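Long-range contacts in aminoglycoside N(6')acetyltransferase (Legionella pneumophila subsp. pneumophila, PDB 3F5B), which probably acts as a GNAT-family acyltransferase, perhaps acetylating the 6'-amino group of aminoglycosides: residues P35-W40 with D98-R103; N133-N138 with H161-Y166; A148-I153 with M168-E173. All coordinates share one frame; numbering follows the deposited sequence. Where two conformers were deposited one is given.

Contact 1 (P35-W40 with D98-R103); sequences PHINEW and DLFICR. With CHX (cyclohexane), chain D.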
loop_
_atom_site.group_PDB
_atom_site.type_symbol
_atom_site.label_atom_id
_atom_site.label_comp_id
_atom_site.label_asym_id
_atom_site.label_seq_id
_atom_site.Cartn_x
_atom_site.Cartn_y
_atom_site.Cartn_z
ATOM N N PRO A 35 1.032 -12.113 -14.217
ATOM C CA PRO A 35 1.391 -11.101 -15.215
ATOM C C PRO A 35 0.845 -9.712 -14.877
ATOM O O PRO A 35 1.579 -8.724 -15.020
ATOM C CB PRO A 35 0.821 -11.656 -16.542
ATOM C CG PRO A 35 0.709 -13.138 -16.340
ATOM C CD PRO A 35 0.423 -13.319 -14.825
ATOM N N HIS A 36 -0.392 -9.609 -14.372
ATOM C CA HIS A 36 -0.929 -8.256 -14.117
ATOM C C HIS A 36 -0.162 -7.515 -13.021
ATOM O O HIS A 36 -0.115 -6.264 -12.998
ATOM C CB HIS A 36 -2.457 -8.227 -13.870
ATOM C CG HIS A 36 -2.871 -8.466 -12.442
ATOM N ND1 HIS A 36 -3.125 -9.728 -11.936
ATOM C CD2 HIS A 36 -3.143 -7.601 -11.436
ATOM C CE1 HIS A 36 -3.502 -9.631 -10.677
ATOM N NE2 HIS A 36 -3.536 -8.350 -10.354
ATOM N N ILE A 37 0.438 -8.291 -12.121
ATOM C CA ILE A 37 1.229 -7.719 -11.069
ATOM C C ILE A 37 2.629 -7.457 -11.612
ATOM O O ILE A 37 3.224 -6.389 -11.322
ATOM C CB ILE A 37 1.301 -8.632 -9.788
ATOM C CG1 ILE A 37 -0.071 -8.734 -9.076
ATOM C CG2 ILE A 37 2.414 -8.102 -8.826
ATOM C CD1 ILE A 37 -0.707 -7.356 -8.642
ATOM N N ASN A 38 3.167 -8.415 -12.378
ATOM C CA ASN A 38 4.509 -8.241 -12.955
ATOM C C ASN A 38 4.652 -7.137 -14.001
ATOM O O ASN A 38 5.778 -6.740 -14.367
ATOM C CB ASN A 38 5.062 -9.565 -13.464
ATOM C CG ASN A 38 5.240 -10.573 -12.334
ATOM O OD1 ASN A 38 4.914 -11.725 -12.494
ATOM N ND2 ASN A 38 5.760 -10.120 -11.176
ATOM N N GLU A 39 3.518 -6.604 -14.445
ATOM C CA GLU A 39 3.569 -5.401 -15.252
ATOM C C GLU A 39 4.272 -4.269 -14.519
ATOM O O GLU A 39 4.932 -3.442 -15.140
ATOM C CB GLU A 39 2.188 -4.949 -15.702
ATOM C CG GLU A 39 2.312 -3.833 -16.770
ATOM C CD GLU A 39 1.006 -3.465 -17.416
ATOM O OE1 GLU A 39 -0.060 -3.934 -16.945
ATOM O OE2 GLU A 39 1.060 -2.678 -18.397
ATOM N N TRP A 40 4.155 -4.250 -13.194
ATOM C CA TRP A 40 4.595 -3.106 -12.399
ATOM C C TRP A 40 5.611 -3.540 -11.339
ATOM O O TRP A 40 6.439 -2.730 -10.877
ATOM C CB TRP A 40 3.363 -2.444 -11.740
ATOM C CG TRP A 40 2.335 -2.070 -12.788
ATOM C CD1 TRP A 40 1.068 -2.564 -12.930
ATOM C CD2 TRP A 40 2.524 -1.132 -13.857
ATOM N NE1 TRP A 40 0.453 -1.983 -14.026
ATOM C CE2 TRP A 40 1.325 -1.101 -14.608
ATOM C CE3 TRP A 40 3.593 -0.321 -14.261
ATOM C CZ2 TRP A 40 1.168 -0.280 -15.726
ATOM C CZ3 TRP A 40 3.430 0.499 -15.365
ATOM C CH2 TRP A 40 2.230 0.501 -16.094
ATOM N N ASP A 98 2.868 0.497 -0.062
ATOM C CA ASP A 98 2.847 -0.190 -1.347
ATOM C C ASP A 98 1.690 -1.143 -1.304
ATOM O O ASP A 98 1.506 -1.839 -0.292
ATOM C CB ASP A 98 4.062 -1.057 -1.491
ATOM C CG ASP A 98 5.153 -0.398 -2.236
ATOM O OD1 ASP A 98 5.258 -0.687 -3.458
ATOM O OD2 ASP A 98 5.917 0.369 -1.600
ATOM N N LEU A 99 0.939 -1.230 -2.399
ATOM C CA LEU A 99 -0.178 -2.170 -2.411
ATOM C C LEU A 99 -0.356 -2.867 -3.748
ATOM O O LEU A 99 -0.039 -2.302 -4.813
ATOM C CB LEU A 99 -1.469 -1.491 -1.948
ATOM C CG LEU A 99 -2.040 -0.403 -2.841
ATOM C CD1 LEU A 99 -3.169 -0.992 -3.688
ATOM C CD2 LEU A 99 -2.578 0.791 -2.033
ATOM N N PHE A 100 -0.901 -4.075 -3.663
ATOM C CA PHE A 100 -1.070 -4.957 -4.783
ATOM C C PHE A 100 -2.422 -5.634 -4.655
ATOM O O PHE A 100 -2.647 -6.444 -3.726
ATOM C CB PHE A 100 0.061 -6.005 -4.787
ATOM C CG PHE A 100 1.447 -5.397 -4.708
ATOM C CD1 PHE A 100 2.117 -5.003 -5.879
ATOM C CD2 PHE A 100 2.073 -5.210 -3.482
ATOM C CE1 PHE A 100 3.384 -4.418 -5.827
ATOM C CE2 PHE A 100 3.355 -4.622 -3.411
ATOM C CZ PHE A 100 4.013 -4.235 -4.606
ATOM N N ILE A 101 -3.344 -5.291 -5.555
ATOM C CA ILE A 101 -4.614 -5.995 -5.590
ATOM C C ILE A 101 -4.390 -7.231 -6.464
ATOM O O ILE A 101 -4.273 -7.117 -7.683
ATOM C CB ILE A 101 -5.809 -5.157 -6.196
ATOM C CG1 ILE A 101 -5.912 -3.756 -5.610
ATOM C CG2 ILE A 101 -7.148 -5.957 -6.088
ATOM C CD1 ILE A 101 -5.999 -3.690 -4.131
ATOM N N CYS A 102 -4.387 -8.396 -5.834
ATOM C CA CYS A 102 -3.898 -9.603 -6.463
ATOM C C CYS A 102 -4.962 -10.522 -7.043
ATOM O O CYS A 102 -4.620 -11.435 -7.794
ATOM C CB CYS A 102 -3.047 -10.372 -5.451
ATOM S SG CYS A 102 -1.599 -9.371 -4.956
ATOM N N ARG A 103 -6.227 -10.296 -6.684
ATOM C CA ARG A 103 -7.347 -11.019 -7.311
ATOM C C ARG A 103 -7.974 -10.117 -8.361
ATOM O O ARG A 103 -8.337 -8.976 -8.052
ATOM C CB ARG A 103 -8.414 -11.396 -6.271
ATOM C CG ARG A 103 -8.092 -12.593 -5.391
ATOM C CD ARG A 103 -9.318 -12.940 -4.528
ATOM N NE ARG A 103 -10.490 -13.339 -5.337
ATOM C CZ ARG A 103 -11.002 -14.562 -5.358
ATOM N NH1 ARG A 103 -10.452 -15.518 -4.627
ATOM N NH2 ARG A 103 -12.068 -14.834 -6.094
HETATM C C1 CHX D . 3.121 -0.450 -7.504
HETATM C C2 CHX D . 2.280 -1.079 -6.389
HETATM C C3 CHX D . 2.458 -0.333 -5.061
HETATM C C4 CHX D . 1.911 1.097 -5.146
HETATM C C5 CHX D . 2.059 1.713 -6.550
HETATM C C6 CHX D . 3.182 1.087 -7.400
#
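His36 meets the end of strand 94-101 through its imidazole. CB points toward that strand, and a chi1 of 87° sets CG between the backbone N and the carbonyl carbon. Beyond CG, CD2 and CE1 flank the reaching atom: His36 CD2 lies 3.9 Å from Ile101 O, whereas His36 CE1 turns to Cys102 O at 3.6 Å. At the tip, His36 NE2 donates to Ile101 O over 3.0 Å. The N-H...O angle of 176° makes this bond almost linear, and the acceptor lies only 1° out of the ring plane, which aligns that plane with the carbonyl oxygen. Ile37 CG1 packs on one ring face, toward the rim.

Ile37 adds the apolar half. Its CD1 lies 3.7 Å from the same Ile101 O and 4.2 Å from Phe100 CB, and the Ile37 and Phe100 side chains cross at about a right angle. Asp98, Leu99 and Phe100 line the cyclohexane pocket, Phe100 CE1 lying 3.6 Å from C2 of the ligand. Helix 35-38 thus sits by the end of strand 94-101, where Gln34 NE2 hydrogen-bonds Cys102 O; strand 74-84 pairs with the strand's backbone, and helix 109-123 packs on Leu99 and Ile101.

Contact 2 (N133-N138 with H161-Y166); sequences NPEISN and HPVPHY. With CHX (cyclohexane), chain D.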
loop_
_atom_site.group_PDB
_atom_site.type_symbol
_atom_site.label_atom_id
_atom_site.label_comp_id
_atom_site.label_asym_id
_atom_site.label_seq_id
_atom_site.Cartn_x
_atom_site.Cartn_y
_atom_site.Cartn_z
ATOM N N ASN A 133 3.966 5.801 -4.038
ATOM C CA ASN A 133 4.993 6.160 -5.032
ATOM C C ASN A 133 4.874 5.423 -6.374
ATOM O O ASN A 133 5.772 4.669 -6.724
ATOM C CB ASN A 133 6.374 5.895 -4.426
ATOM C CG ASN A 133 6.681 6.828 -3.260
ATOM O OD1 ASN A 133 6.980 7.996 -3.464
ATOM N ND2 ASN A 133 6.580 6.314 -2.033
ATOM N N PRO A 134 3.765 5.620 -7.124
ATOM C CA PRO A 134 3.646 4.810 -8.343
ATOM C C PRO A 134 4.500 5.312 -9.493
ATOM O O PRO A 134 4.874 6.495 -9.531
ATOM C CB PRO A 134 2.166 4.951 -8.702
ATOM C CG PRO A 134 1.861 6.372 -8.267
ATOM C CD PRO A 134 2.562 6.455 -6.921
ATOM N N GLU A 135 4.843 4.390 -10.395
ATOM C CA GLU A 135 5.460 4.714 -11.685
ATOM C C GLU A 135 4.486 5.594 -12.479
ATOM O O GLU A 135 3.294 5.293 -12.542
ATOM C CB GLU A 135 5.707 3.403 -12.432
ATOM C CG GLU A 135 6.446 3.556 -13.732
ATOM C CD GLU A 135 6.750 2.223 -14.383
ATOM O OE1 GLU A 135 6.554 1.166 -13.764
ATOM O OE2 GLU A 135 7.231 2.246 -15.527
ATOM N N ILE A 136 4.975 6.671 -13.074
ATOM C CA ILE A 136 4.087 7.626 -13.725
ATOM C C ILE A 136 3.289 6.925 -14.847
ATOM O O ILE A 136 2.083 7.188 -15.027
ATOM C CB ILE A 136 4.839 8.925 -14.212
ATOM C CG1 ILE A 136 5.409 9.713 -13.022
ATOM C CG2 ILE A 136 3.920 9.815 -15.058
ATOM C CD1 ILE A 136 6.044 11.044 -13.400
ATOM N N SER A 137 3.954 5.998 -15.543
ATOM C CA SER A 137 3.355 5.190 -16.614
ATOM C C SER A 137 2.210 4.290 -16.163
ATOM O O SER A 137 1.422 3.834 -16.990
ATOM C CB SER A 137 4.417 4.311 -17.283
ATOM O OG SER A 137 5.183 5.035 -18.228
ATOM N N ASN A 138 2.148 3.996 -14.856
ATOM C CA ASN A 138 1.087 3.186 -14.270
ATOM C C ASN A 138 -0.133 4.093 -14.089
ATOM O O ASN A 138 -0.456 4.504 -12.980
ATOM C CB ASN A 138 1.567 2.564 -12.932
ATOM C CG ASN A 138 0.601 1.542 -12.351
ATOM O OD1 ASN A 138 -0.520 1.365 -12.830
ATOM N ND2 ASN A 138 1.041 0.867 -11.301
ATOM N N HIS A 161 14.122 0.950 -10.133
ATOM C CA HIS A 161 13.469 0.934 -11.440
ATOM C C HIS A 161 13.549 2.365 -11.982
ATOM O O HIS A 161 12.592 3.136 -11.806
ATOM C CB HIS A 161 11.994 0.453 -11.314
ATOM C CG HIS A 161 11.261 0.377 -12.624
ATOM N ND1 HIS A 161 11.905 0.179 -13.828
ATOM C CD2 HIS A 161 9.937 0.461 -12.917
ATOM C CE1 HIS A 161 11.013 0.159 -14.808
ATOM N NE2 HIS A 161 9.813 0.335 -14.282
ATOM N N PRO A 162 14.710 2.739 -12.583
ATOM C CA PRO A 162 15.025 4.154 -12.855
ATOM C C PRO A 162 14.249 4.795 -14.015
ATOM O O PRO A 162 14.838 5.209 -15.012
ATOM C CB PRO A 162 16.548 4.154 -13.134
ATOM C CG PRO A 162 16.892 2.748 -13.491
ATOM C CD PRO A 162 15.865 1.843 -12.846
ATOM N N VAL A 163 12.939 4.860 -13.836
ATOM C CA VAL A 163 12.016 5.538 -14.719
ATOM C C VAL A 163 11.262 6.570 -13.857
ATOM O O VAL A 163 11.337 6.531 -12.618
ATOM C CB VAL A 163 11.015 4.525 -15.350
ATOM C CG1 VAL A 163 11.787 3.495 -16.201
ATOM C CG2 VAL A 163 10.211 3.823 -14.283
ATOM N N PRO A 164 10.540 7.507 -14.496
ATOM C CA PRO A 164 9.827 8.472 -13.655
ATOM C C PRO A 164 8.710 7.880 -12.795
ATOM O O PRO A 164 7.956 6.995 -13.249
ATOM C CB PRO A 164 9.298 9.503 -14.674
ATOM C CG PRO A 164 10.274 9.388 -15.838
ATOM C CD PRO A 164 10.486 7.887 -15.917
ATOM N N HIS A 165 8.626 8.372 -11.554
ATOM C CA HIS A 165 7.606 7.997 -10.578
ATOM C C HIS A 165 7.081 9.284 -9.933
ATOM O O HIS A 165 7.773 10.306 -9.921
ATOM C CB HIS A 165 8.180 7.107 -9.452
ATOM C CG HIS A 165 8.634 5.759 -9.897
ATOM N ND1 HIS A 165 8.081 4.583 -9.420
ATOM C CD2 HIS A 165 9.609 5.391 -10.758
ATOM C CE1 HIS A 165 8.693 3.553 -9.978
ATOM N NE2 HIS A 165 9.630 4.019 -10.784
ATOM N N TYR A 166 5.872 9.238 -9.397
ATOM C CA TYR A 166 5.336 10.346 -8.622
ATOM C C TYR A 166 5.556 10.055 -7.139
ATOM O O TYR A 166 5.507 8.916 -6.730
ATOM C CB TYR A 166 3.826 10.458 -8.823
ATOM C CG TYR A 166 3.384 11.082 -10.141
ATOM C CD1 TYR A 166 3.928 12.288 -10.578
ATOM C CD2 TYR A 166 2.387 10.477 -10.918
ATOM C CE1 TYR A 166 3.504 12.891 -11.786
ATOM C CE2 TYR A 166 1.936 11.061 -12.142
ATOM C CZ TYR A 166 2.504 12.261 -12.551
ATOM O OH TYR A 166 2.099 12.831 -13.710
HETATM C C1 CHX D . 3.121 -0.450 -7.504
HETATM C C2 CHX D . 2.280 -1.079 -6.389
HETATM C C3 CHX D . 2.458 -0.333 -5.061
HETATM C C4 CHX D . 1.911 1.097 -5.146
HETATM C C5 CHX D . 2.059 1.713 -6.550
HETATM C C6 CHX D . 3.182 1.087 -7.400
HETATM O O HOH W 1 6.964 6.372 -15.650
#
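Ile136 and Tyr166 meet through matched first torsions: CG1 of Ile136 (chi1 -64°) and CG of Tyr166 (chi1 -77°) each stand anti to their own carbonyl carbon. Ile136 CG1 then lies over the centre of the phenol ring, 3.6 Å from the centroid and 3° off the normal, a CH-pi contact centred on the ring. Ile136 CD1 lies over the same face, 3.5 Å from Tyr166 CE1, while Ile136 CG2 lies near CE2 and OH of Tyr166.

Two backbone bonds fix this register. Tyr166 N donates to Pro134 O over 2.9 Å, and Ile136 N donates to Pro164 O over 3.0 Å. Pro164 O also receives a bond from a water that accepts from Ser137 N. Between these bonds Glu135 bridges to His165, its CA over one imidazole face at 3.8 Å from the centroid. His165 NE2 donates to His161 O, 3.3 Å away, tying the ring across the corner at Val163.

The loop between strand 129-132 and helix 139-148 is therefore joined to the start of strand 164-171. Pro134 also packs on Val142 and Tyr145 of that helix, and His165 meets Phe156 of strand 151-158.

Contact 3 (A148-I153 with M168-E173); sequences AGFEII and MKLCIE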
loop_
_atom_site.group_PDB
_atom_site.type_symbol
_atom_site.label_atom_id
_atom_site.label_comp_id
_atom_site.label_asym_id
_atom_site.label_seq_id
_atom_site.Cartn_x
_atom_site.Cartn_y
_atom_site.Cartn_z
ATOM N N ALA A 148 -8.592 8.391 -4.251
ATOM C CA ALA A 148 -8.510 8.143 -2.820
ATOM C C ALA A 148 -8.120 9.396 -2.053
ATOM O O ALA A 148 -8.225 9.430 -0.830
ATOM C CB ALA A 148 -7.527 6.979 -2.521
ATOM N N GLY A 149 -7.721 10.445 -2.764
ATOM C CA GLY A 149 -7.350 11.689 -2.087
ATOM C C GLY A 149 -5.862 11.973 -2.024
ATOM O O GLY A 149 -5.461 12.992 -1.452
ATOM N N PHE A 150 -5.036 11.088 -2.596
ATOM C CA PHE A 150 -3.587 11.354 -2.677
ATOM C C PHE A 150 -3.294 12.487 -3.662
ATOM O O PHE A 150 -3.903 12.567 -4.729
ATOM C CB PHE A 150 -2.801 10.114 -3.120
ATOM C CG PHE A 150 -2.604 9.076 -2.032
ATOM C CD1 PHE A 150 -1.461 9.093 -1.236
ATOM C CD2 PHE A 150 -3.547 8.061 -1.846
ATOM C CE1 PHE A 150 -1.246 8.148 -0.248
ATOM C CE2 PHE A 150 -3.366 7.084 -0.851
ATOM C CZ PHE A 150 -2.204 7.121 -0.043
ATOM N N GLU A 151 -2.341 13.344 -3.319
ATOM C CA GLU A 151 -1.946 14.429 -4.210
ATOM C C GLU A 151 -0.479 14.289 -4.630
ATOM O O GLU A 151 0.357 13.935 -3.812
ATOM C CB GLU A 151 -2.175 15.783 -3.519
ATOM C CG GLU A 151 -3.654 16.175 -3.465
ATOM C CD GLU A 151 -3.886 17.569 -2.894
ATOM O OE1 GLU A 151 -3.130 17.998 -1.978
ATOM O OE2 GLU A 151 -4.837 18.237 -3.360
ATOM N N ILE A 152 -0.186 14.539 -5.904
ATOM C CA ILE A 152 1.195 14.481 -6.424
ATOM C C ILE A 152 2.000 15.596 -5.798
ATOM O O ILE A 152 1.633 16.774 -5.889
ATOM C CB ILE A 152 1.232 14.564 -7.961
ATOM C CG1 ILE A 152 0.518 13.356 -8.586
ATOM C CG2 ILE A 152 2.680 14.659 -8.489
ATOM C CD1 ILE A 152 0.141 13.568 -10.098
ATOM N N ILE A 153 3.069 15.246 -5.101
ATOM C CA ILE A 153 3.877 16.310 -4.513
ATOM C C ILE A 153 5.263 16.424 -5.152
ATOM O O ILE A 153 6.025 17.339 -4.835
ATOM C CB ILE A 153 3.994 16.198 -2.972
ATOM C CG1 ILE A 153 4.555 14.844 -2.557
ATOM C CG2 ILE A 153 2.616 16.461 -2.295
ATOM C CD1 ILE A 153 5.240 14.839 -1.184
HETATM N N MSE A 168 3.403 10.827 -3.927
HETATM C CA MSE A 168 2.022 11.259 -3.665
HETATM C C MSE A 168 1.766 11.200 -2.175
HETATM O O MSE A 168 2.320 10.344 -1.496
HETATM C CB MSE A 168 1.021 10.373 -4.413
HETATM C CG MSE A 168 1.282 10.334 -5.922
HETATM SE SE MSE A 168 0.036 9.304 -6.969
HETATM C CE MSE A 168 -1.484 10.442 -6.776
ATOM N N LYS A 169 0.927 12.099 -1.674
ATOM C CA LYS A 169 0.762 12.266 -0.241
ATOM C C LYS A 169 -0.724 12.381 0.102
ATOM O O LYS A 169 -1.503 13.020 -0.648
ATOM C CB LYS A 169 1.543 13.513 0.221
ATOM C CG LYS A 169 1.327 13.936 1.672
ATOM C CD LYS A 169 1.936 15.324 1.983
ATOM C CE LYS A 169 0.979 16.450 1.628
ATOM N NZ LYS A 169 1.539 17.873 1.745
ATOM N N LEU A 170 -1.108 11.737 1.207
ATOM C CA LEU A 170 -2.475 11.823 1.730
ATOM C C LEU A 170 -2.469 12.274 3.185
ATOM O O LEU A 170 -1.707 11.746 3.989
ATOM C CB LEU A 170 -3.188 10.473 1.593
ATOM C CG LEU A 170 -4.601 10.311 2.168
ATOM C CD1 LEU A 170 -5.557 11.318 1.566
ATOM C CD2 LEU A 170 -5.089 8.903 1.908
ATOM N N CYS A 171 -3.330 13.238 3.504
ATOM C CA CYS A 171 -3.486 13.703 4.878
ATOM C C CYS A 171 -4.568 12.903 5.608
ATOM O O CYS A 171 -5.752 13.008 5.286
ATOM C CB CYS A 171 -3.795 15.198 4.904
ATOM S SG CYS A 171 -4.286 15.796 6.514
ATOM N N ILE A 172 -4.150 12.118 6.597
ATOM C CA ILE A 172 -5.083 11.248 7.325
ATOM C C ILE A 172 -6.218 12.044 7.985
ATOM O O ILE A 172 -7.371 11.612 7.967
ATOM C CB ILE A 172 -4.321 10.301 8.287
ATOM C CG1 ILE A 172 -3.344 9.436 7.453
ATOM C CG2 ILE A 172 -5.265 9.477 9.190
ATOM C CD1 ILE A 172 -2.662 8.291 8.205
ATOM N N GLU A 173 -5.912 13.232 8.503
ATOM C CA GLU A 173 -6.944 14.024 9.167
ATOM C C GLU A 173 -7.962 14.619 8.186
ATOM O O GLU A 173 -9.143 14.701 8.510
ATOM C CB GLU A 173 -6.337 15.065 10.107
ATOM C CG GLU A 173 -5.691 14.463 11.389
ATOM C CD GLU A 173 -6.652 13.648 12.298
ATOM O OE1 GLU A 173 -7.757 14.126 12.636
ATOM O OE2 GLU A 173 -6.283 12.519 12.704
#
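Phe150 and Leu170 form the dense part of this contact. Leu170 CB sits over one face of the phenyl ring, 3.6 Å from its centroid and 16° off the normal, a CH-pi contact displaced toward the CD1-CE1 side of the rim. In one of the two conformers of Leu170, CD2 continues to Phe150 CE2 at 3.7 Å, whereas CD1 turns to Gly149 O at 3.5 Å. Both side chains are buried; Ile116 and Ile120 of helix 109-123 touch Phe150 and Leu170, respectively. Selenomethionine Met168 extends this packing: its chain bends at chi3 (69°), bringing CE to Phe150 CB at 3.9 Å.

Backbone bonds link the strands at Glu151 and Lys169, a hydrogen-bonded antiparallel pair: Glu151 N gives to Lys169 O over 2.8 Å and Lys169 N to Glu151 O over 2.9 Å. The face carrying their side chains is looser. The charged ends stay apart there, Glu151 OE1 lying 6.0 Å from Lys169 NZ. Ile153, itself exposed, touches the lysine at its root, CG2 being 4.0 Å from Lys169 CB.

Gly149, with positive phi (105°), closes helix 139-148 in a Schellman motif, and the chain then enters strand 151-158. The order 129-132, 164-171, 151-158, with 151-158 at the edge and antiparallel to 164-171, is that of the C-terminal part of the GNAT fold.

Contact 1 is buried, whereas contacts 2 and 3 are partly buried and include exposed residues. All three reach the same mixed sheet, but contact 1 joins a short helix to strand 94-101, while contacts 2 and 3 share strand 164-171. Their chemistry follows: contact 1 rests on one side-chain-to-carbonyl bond beside an apolar patch, contact 2 on a single bridge with aromatic faces and a water, contact 3 on an antiparallel pair with an aliphatic-aromatic core on one face. Trp40 CE3 touches Glu135 OE1 at 3.4 Å, joining contacts 1 and 2, which both also meet the cyclohexane. Contacts 2 and 3 touch where Pro134 CG lies 3.7 Å from Met168 SE; contacts 1 and 3 do not touch.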